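PDB 3AQ9: group 1 truncated hemoglobin from Tetrahymena pyriformis, which binds one heme per subunit and probably uses it to bind and carry oxygen, with a likely part in nitric oxide detoxification. Local coordinates for residues A[69-75]-A[117-121]; A[33-37]-A[78-82]. The protein carries 1 engineered substitution. All coordinates share one frame. Numbering follows the deposited sequence.

Contact 1. Residues A[69-75]-A[117-121]; sequences MTEAHKG and DMLGK. With HEM (protoporphyrin IX containing Fe), chain C.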
# COMPACT_ATOMS: atom_id res chain seq x y z
N MET A 69 1.35 -8.70 8.36
CA MET A 69 2.43 -7.93 7.76
C MET A 69 3.80 -8.40 8.26
O MET A 69 4.79 -8.07 7.60
CB MET A 69 2.19 -6.43 8.08
CG MET A 69 0.91 -5.90 7.40
SD MET A 69 1.20 -5.92 5.58
CE MET A 69 0.29 -7.37 5.09
N THR A 70 3.88 -9.20 9.34
CA THR A 70 5.16 -9.73 9.72
C THR A 70 5.49 -10.90 8.76
O THR A 70 6.60 -10.98 8.23
CB THR A 70 5.17 -10.24 11.17
OG1 THR A 70 4.91 -9.04 11.98
CG2 THR A 70 6.50 -10.89 11.54
N GLU A 71 4.51 -11.82 8.64
CA GLU A 71 4.73 -13.03 7.79
C GLU A 71 4.99 -12.55 6.37
O GLU A 71 5.79 -13.23 5.63
CB GLU A 71 3.41 -13.84 7.74
CG GLU A 71 3.10 -14.50 9.12
CD GLU A 71 1.51 -15.07 9.18
OE1 GLU A 71 0.51 -14.59 8.45
OE2 GLU A 71 1.31 -16.03 10.01
N ALA A 72 4.22 -11.57 5.90
CA ALA A 72 4.31 -11.12 4.45
C ALA A 72 5.77 -10.66 4.12
O ALA A 72 6.24 -10.92 3.00
CB ALA A 72 3.40 -10.02 4.17
N HIS A 73 6.47 -10.10 5.10
CA HIS A 73 7.80 -9.51 4.83
C HIS A 73 8.90 -10.26 5.58
O HIS A 73 10.01 -9.71 5.76
CB HIS A 73 7.79 -8.00 5.15
CG HIS A 73 6.69 -7.30 4.39
ND1 HIS A 73 5.46 -7.04 4.99
CD2 HIS A 73 6.57 -6.95 3.10
CE1 HIS A 73 4.64 -6.50 4.07
NE2 HIS A 73 5.37 -6.32 2.99
N LYS A 74 8.61 -11.49 5.96
CA LYS A 74 9.53 -12.28 6.76
C LYS A 74 10.78 -12.55 5.91
O LYS A 74 10.67 -12.84 4.69
CB LYS A 74 8.84 -13.61 7.16
CG LYS A 74 9.65 -14.35 8.21
CD LYS A 74 8.98 -15.53 8.89
CE LYS A 74 9.07 -15.31 10.47
NZ LYS A 74 9.07 -16.66 11.14
N GLY A 75 11.97 -12.45 6.51
CA GLY A 75 13.18 -12.74 5.79
C GLY A 75 13.71 -11.57 4.94
O GLY A 75 14.87 -11.69 4.48
N ASP A 117 5.45 -3.74 12.31
CA ASP A 117 5.18 -5.17 12.09
C ASP A 117 6.06 -5.76 10.95
O ASP A 117 6.23 -6.99 10.92
CB ASP A 117 3.70 -5.40 11.71
CG ASP A 117 2.78 -5.01 12.93
OD1 ASP A 117 3.20 -5.26 14.07
OD2 ASP A 117 1.83 -4.25 12.64
N MET A 118 6.57 -4.91 10.06
CA MET A 118 7.27 -5.46 8.86
C MET A 118 8.76 -5.11 8.87
O MET A 118 9.51 -5.70 8.10
CB MET A 118 6.57 -5.04 7.59
CG MET A 118 6.54 -3.50 7.41
SD MET A 118 5.74 -3.15 5.83
CE MET A 118 3.99 -3.48 6.22
N LEU A 119 9.17 -4.07 9.61
CA LEU A 119 10.61 -3.77 9.56
C LEU A 119 11.44 -4.84 10.32
O LEU A 119 11.13 -5.31 11.45
CB LEU A 119 10.98 -2.39 10.20
CG LEU A 119 10.35 -1.22 9.39
CD1 LEU A 119 10.97 0.07 10.06
CD2 LEU A 119 10.62 -1.31 7.88
N GLY A 120 12.59 -5.19 9.72
CA GLY A 120 13.56 -6.01 10.39
C GLY A 120 13.14 -7.44 10.63
O GLY A 120 13.62 -8.04 11.60
N LYS A 121 12.26 -7.96 9.75
CA LYS A 121 11.70 -9.32 9.91
C LYS A 121 12.38 -10.32 9.00
O LYS A 121 13.29 -9.95 8.22
CB LYS A 121 10.18 -9.32 9.68
CG LYS A 121 9.40 -8.34 10.60
CD LYS A 121 9.64 -8.58 12.08
CE LYS A 121 8.81 -7.58 12.92
NZ LYS A 121 9.23 -7.77 14.36
OXT LYS A 121 12.01 -11.53 9.15
CHA HEM C . 3.91 -8.87 0.36
CHB HEM C . 7.62 -5.74 -0.40
CHC HEM C . 5.54 -2.57 2.58
CHD HEM C . 1.36 -5.07 2.05
C1A HEM C . 5.08 -8.29 -0.09
C2A HEM C . 6.09 -8.94 -0.94
C3A HEM C . 7.06 -8.08 -1.16
C4A HEM C . 6.78 -6.86 -0.44
CMA HEM C . 8.34 -8.19 -2.00
CAA HEM C . 5.88 -10.37 -1.58
CBA HEM C . 6.83 -11.58 -1.46
CGA HEM C . 6.20 -12.45 -2.72
O1A HEM C . 5.09 -13.06 -2.52
O2A HEM C . 6.50 -12.21 -3.95
C1B HEM C . 7.36 -4.63 0.45
C2B HEM C . 8.38 -3.62 0.68
C3B HEM C . 7.84 -2.80 1.59
C4B HEM C . 6.50 -3.28 1.81
CMB HEM C . 9.79 -3.53 0.08
CAB HEM C . 8.55 -1.59 2.20
CBB HEM C . 8.39 -1.52 3.51
C1C HEM C . 4.19 -2.94 2.63
C2C HEM C . 3.13 -2.12 3.17
C3C HEM C . 2.01 -2.84 2.99
C4C HEM C . 2.31 -4.08 2.34
CMC HEM C . 3.36 -0.68 3.79
CAC HEM C . 0.52 -2.44 3.32
CBC HEM C . 0.24 -1.44 4.14
C1D HEM C . 1.72 -6.33 1.57
C2D HEM C . 0.74 -7.36 1.33
C3D HEM C . 1.51 -8.48 0.85
C4D HEM C . 2.86 -8.03 0.84
CMD HEM C . -0.79 -7.36 1.54
CAD HEM C . 0.97 -9.82 0.42
CBD HEM C . 0.82 -10.79 1.51
CGD HEM C . 0.12 -12.05 0.95
O1D HEM C . -0.40 -12.85 1.73
O2D HEM C . 0.36 -12.38 -0.29
NA HEM C . 5.58 -7.03 0.18
NB HEM C . 6.14 -4.52 1.15
NC HEM C . 3.68 -4.11 2.15
ND HEM C . 3.05 -6.69 1.22
FE HEM C . 4.64 -5.60 1.20
O HOH W 1 11.23 -7.36 6.98
O HOH W 2 3.93 -4.68 -0.68
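This is the proximal side of the heme pocket in a 2/2 globin fold, where the iron ligand H73 directly follows the short helix 69-72. M69 comes first. M69 SD lies 3.8 Å from M118 CE, and M69 SD is 3.6 Å from heme CHD, so the two methionines pack together against the porphyrin. T70 OG1 donates a hydrogen bond of 2.7 Å to D117 O, tying the side chain to the end of helix 115-118. A72 CB touches heme CBD at 3.8 Å.

H73 is the proximal ligand, with H73 NE2 2.1 Å from heme FE. H73 ND1 donates to M69 O at 2.9 Å, which helps orient the ring. M118 SD sits over one face of the H73 ring, 4.1 Å from the centroid, a Met-aromatic contact. Water 1 bridges H73 O, M118 O and K121 N. Beyond K74, the amide G75 N gives a nearly linear hydrogen bond of 2.8 Å to K121 OXT, so the terminal carboxylate closes on the loop. A type II turn from M118 to K121 brings the chain end there.

The contact joins helix 69-72 to the end of helix 115-118, and M118 also packs on F83 of helix 80-96.

Contact 2. Residues A[33-37]-A[78-82]; sequences RVKHF and LQNLH. With HEM (protoporphyrin IX containing Fe), chain C.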
# COMPACT_ATOMS: atom_id res chain seq x y z
N ARG A 33 14.72 2.75 -4.59
CA ARG A 33 14.83 2.27 -3.20
C ARG A 33 14.16 0.93 -2.98
O ARG A 33 14.50 0.22 -2.04
CB ARG A 33 14.18 3.24 -2.19
CG ARG A 33 14.87 4.55 -2.21
CD ARG A 33 14.04 5.60 -1.39
NE ARG A 33 12.83 5.99 -2.20
CZ ARG A 33 11.98 6.94 -1.78
NH1 ARG A 33 12.22 7.57 -0.62
NH2 ARG A 33 10.91 7.26 -2.55
N VAL A 34 13.18 0.58 -3.80
CA VAL A 34 12.37 -0.57 -3.45
C VAL A 34 11.99 -1.49 -4.65
O VAL A 34 11.46 -2.58 -4.43
CB VAL A 34 10.98 -0.15 -2.77
CG1 VAL A 34 11.24 0.29 -1.29
CG2 VAL A 34 10.26 0.94 -3.61
N LYS A 35 12.25 -1.09 -5.87
CA LYS A 35 11.65 -1.85 -6.97
C LYS A 35 12.17 -3.28 -6.98
O LYS A 35 11.50 -4.23 -7.38
CB LYS A 35 11.98 -1.18 -8.32
CG LYS A 35 13.52 -1.15 -8.70
CD LYS A 35 13.73 -0.39 -9.93
CE LYS A 35 15.19 -0.84 -10.43
NZ LYS A 35 15.62 0.14 -11.34
N HIS A 36 13.43 -3.44 -6.57
CA HIS A 36 14.03 -4.80 -6.72
C HIS A 36 13.41 -5.86 -5.80
O HIS A 36 13.60 -7.03 -6.06
CB HIS A 36 15.52 -4.72 -6.36
CG HIS A 36 15.78 -3.88 -5.14
ND1 HIS A 36 15.82 -2.49 -5.18
CD2 HIS A 36 16.03 -4.24 -3.84
CE1 HIS A 36 16.20 -2.06 -3.98
NE2 HIS A 36 16.28 -3.08 -3.13
N PHE A 37 12.74 -5.47 -4.69
CA PHE A 37 12.14 -6.44 -3.80
C PHE A 37 11.07 -7.28 -4.51
O PHE A 37 10.79 -8.40 -4.10
CB PHE A 37 11.51 -5.78 -2.56
CG PHE A 37 12.55 -5.29 -1.62
CD1 PHE A 37 12.92 -3.96 -1.63
CD2 PHE A 37 13.16 -6.18 -0.73
CE1 PHE A 37 13.96 -3.46 -0.79
CE2 PHE A 37 14.16 -5.71 0.13
CZ PHE A 37 14.57 -4.35 0.05
N LEU A 78 13.51 -5.61 6.14
CA LEU A 78 13.23 -4.31 5.60
C LEU A 78 13.66 -3.20 6.58
O LEU A 78 13.63 -3.36 7.83
CB LEU A 78 11.71 -4.09 5.34
CG LEU A 78 11.19 -4.99 4.24
CD1 LEU A 78 9.66 -4.83 4.22
CD2 LEU A 78 11.78 -4.76 2.87
N GLN A 79 14.04 -2.08 5.97
CA GLN A 79 14.65 -0.94 6.69
C GLN A 79 13.68 0.25 6.59
O GLN A 79 12.85 0.35 5.70
CB GLN A 79 16.01 -0.58 6.09
CG GLN A 79 17.05 -1.75 6.05
CD GLN A 79 17.41 -2.11 7.45
OE1 GLN A 79 17.88 -1.23 8.21
NE2 GLN A 79 17.25 -3.40 7.83
N ASN A 80 13.81 1.15 7.57
CA ASN A 80 13.01 2.34 7.50
C ASN A 80 12.92 3.06 6.18
O ASN A 80 11.83 3.53 5.77
CB ASN A 80 13.65 3.28 8.51
CG ASN A 80 12.69 4.07 9.10
OD1 ASN A 80 11.71 3.54 9.79
ND2 ASN A 80 12.91 5.39 8.93
N LEU A 81 14.03 3.14 5.47
CA LEU A 81 13.92 3.91 4.19
C LEU A 81 13.01 3.22 3.19
O LEU A 81 12.42 3.84 2.27
CB LEU A 81 15.33 4.10 3.58
CG LEU A 81 15.79 2.83 2.86
CD1 LEU A 81 16.29 3.26 1.57
CD2 LEU A 81 16.84 2.30 3.60
N HIS A 82 12.89 1.89 3.32
CA HIS A 82 11.99 1.17 2.39
C HIS A 82 10.53 1.48 2.71
O HIS A 82 9.74 1.72 1.79
CB HIS A 82 12.14 -0.33 2.56
CG HIS A 82 13.53 -0.82 2.31
ND1 HIS A 82 14.25 -0.56 1.15
CD2 HIS A 82 14.33 -1.59 3.10
CE1 HIS A 82 15.46 -1.11 1.27
NE2 HIS A 82 15.53 -1.73 2.45
CHA HEM C . 3.91 -8.87 0.36
CHB HEM C . 7.62 -5.74 -0.40
CHC HEM C . 5.54 -2.57 2.58
CHD HEM C . 1.36 -5.07 2.05
C1A HEM C . 5.08 -8.29 -0.09
C2A HEM C . 6.09 -8.94 -0.94
C3A HEM C . 7.06 -8.08 -1.16
C4A HEM C . 6.78 -6.86 -0.44
CMA HEM C . 8.34 -8.19 -2.00
CAA HEM C . 5.88 -10.37 -1.58
CBA HEM C . 6.83 -11.58 -1.46
CGA HEM C . 6.20 -12.45 -2.72
O1A HEM C . 5.09 -13.06 -2.52
O2A HEM C . 6.50 -12.21 -3.95
C1B HEM C . 7.36 -4.63 0.45
C2B HEM C . 8.38 -3.62 0.68
C3B HEM C . 7.84 -2.80 1.59
C4B HEM C . 6.50 -3.28 1.81
CMB HEM C . 9.79 -3.53 0.08
CAB HEM C . 8.55 -1.59 2.20
CBB HEM C . 8.39 -1.52 3.51
C1C HEM C . 4.19 -2.94 2.63
C2C HEM C . 3.13 -2.12 3.17
C3C HEM C . 2.01 -2.84 2.99
C4C HEM C . 2.31 -4.08 2.34
CMC HEM C . 3.36 -0.68 3.79
CAC HEM C . 0.52 -2.44 3.32
CBC HEM C . 0.24 -1.44 4.14
C1D HEM C . 1.72 -6.33 1.57
C2D HEM C . 0.74 -7.36 1.33
C3D HEM C . 1.51 -8.48 0.85
C4D HEM C . 2.86 -8.03 0.84
CMD HEM C . -0.79 -7.36 1.54
CAD HEM C . 0.97 -9.82 0.42
CBD HEM C . 0.82 -10.79 1.51
CGD HEM C . 0.12 -12.05 0.95
O1D HEM C . -0.40 -12.85 1.73
O2D HEM C . 0.36 -12.38 -0.29
NA HEM C . 5.58 -7.03 0.18
NB HEM C . 6.14 -4.52 1.15
NC HEM C . 3.68 -4.11 2.15
ND HEM C . 3.05 -6.69 1.22
FE HEM C . 4.64 -5.60 1.20
O HOH W 3 13.41 6.45 1.80
O HOH W 2 3.93 -4.68 -0.68
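In this truncated (2/2) globin fold, residues 33-37 form a loop that tightens into a 3-10 turn at 35-37, with F37 N bonded to V34 O at 3.2 Å. Residues 78-82 run from an extended stretch into helix 80-96. Q79 is the N-cap residue, and Q79 O accepts from H82 N at 2.8 Å. The backbones come nearest at V34 and H82, with CA atoms 6.1 Å apart, and separate to 9.7 Å between the CA atoms of F37 and L78. The contact closes one edge of the heme pocket.

The central pair is aromatic. The edge of F37 points at the face of H82 in a T-shaped stack, with centroids 4.7 Å apart and planes at 76°. L78 CD2 lies over the F37 ring face, 4.0 Å from the centroid, as a CH-pi contact. V34 CG1 packs near the edge of the H82 ring, 4.0 Å from H82 ND1. H82 ND1 also donates a hydrogen bond of 3.3 Å to R33 O. The guanidinium of R33 forms salt bridges with D31 and E88. Water 3 joins R33 NH1 to L81 O.

Three residues reach the heme. L78 CD1 is 3.6 Å from heme CBB, H82 O is 3.5 Å from heme CAB, and F37 O is 3.2 Å from the heme methyl carbon CMA.

Both contacts line the same heme, with centres about 12 Å apart. Contact 1 supplies the proximal iron bond, while contact 2 packs on the porphyrin rim near CMA, CAB and CBB. Water 2, 2.2 Å from heme FE, takes the coordination site across the iron from H73 NE2. Their segments alternate along the chain, so the order is 33-37, 69-75, 78-82, 117-121. They touch directly. G120 N lies 2.8 Å from L78 O, a probable hydrogen bond, and L119 CD2 packs 3.5 Å from Q79 O. L78 also meets H73, with about 4 Å between nearest side-chain atoms, linking the rim packing to the proximal ligand.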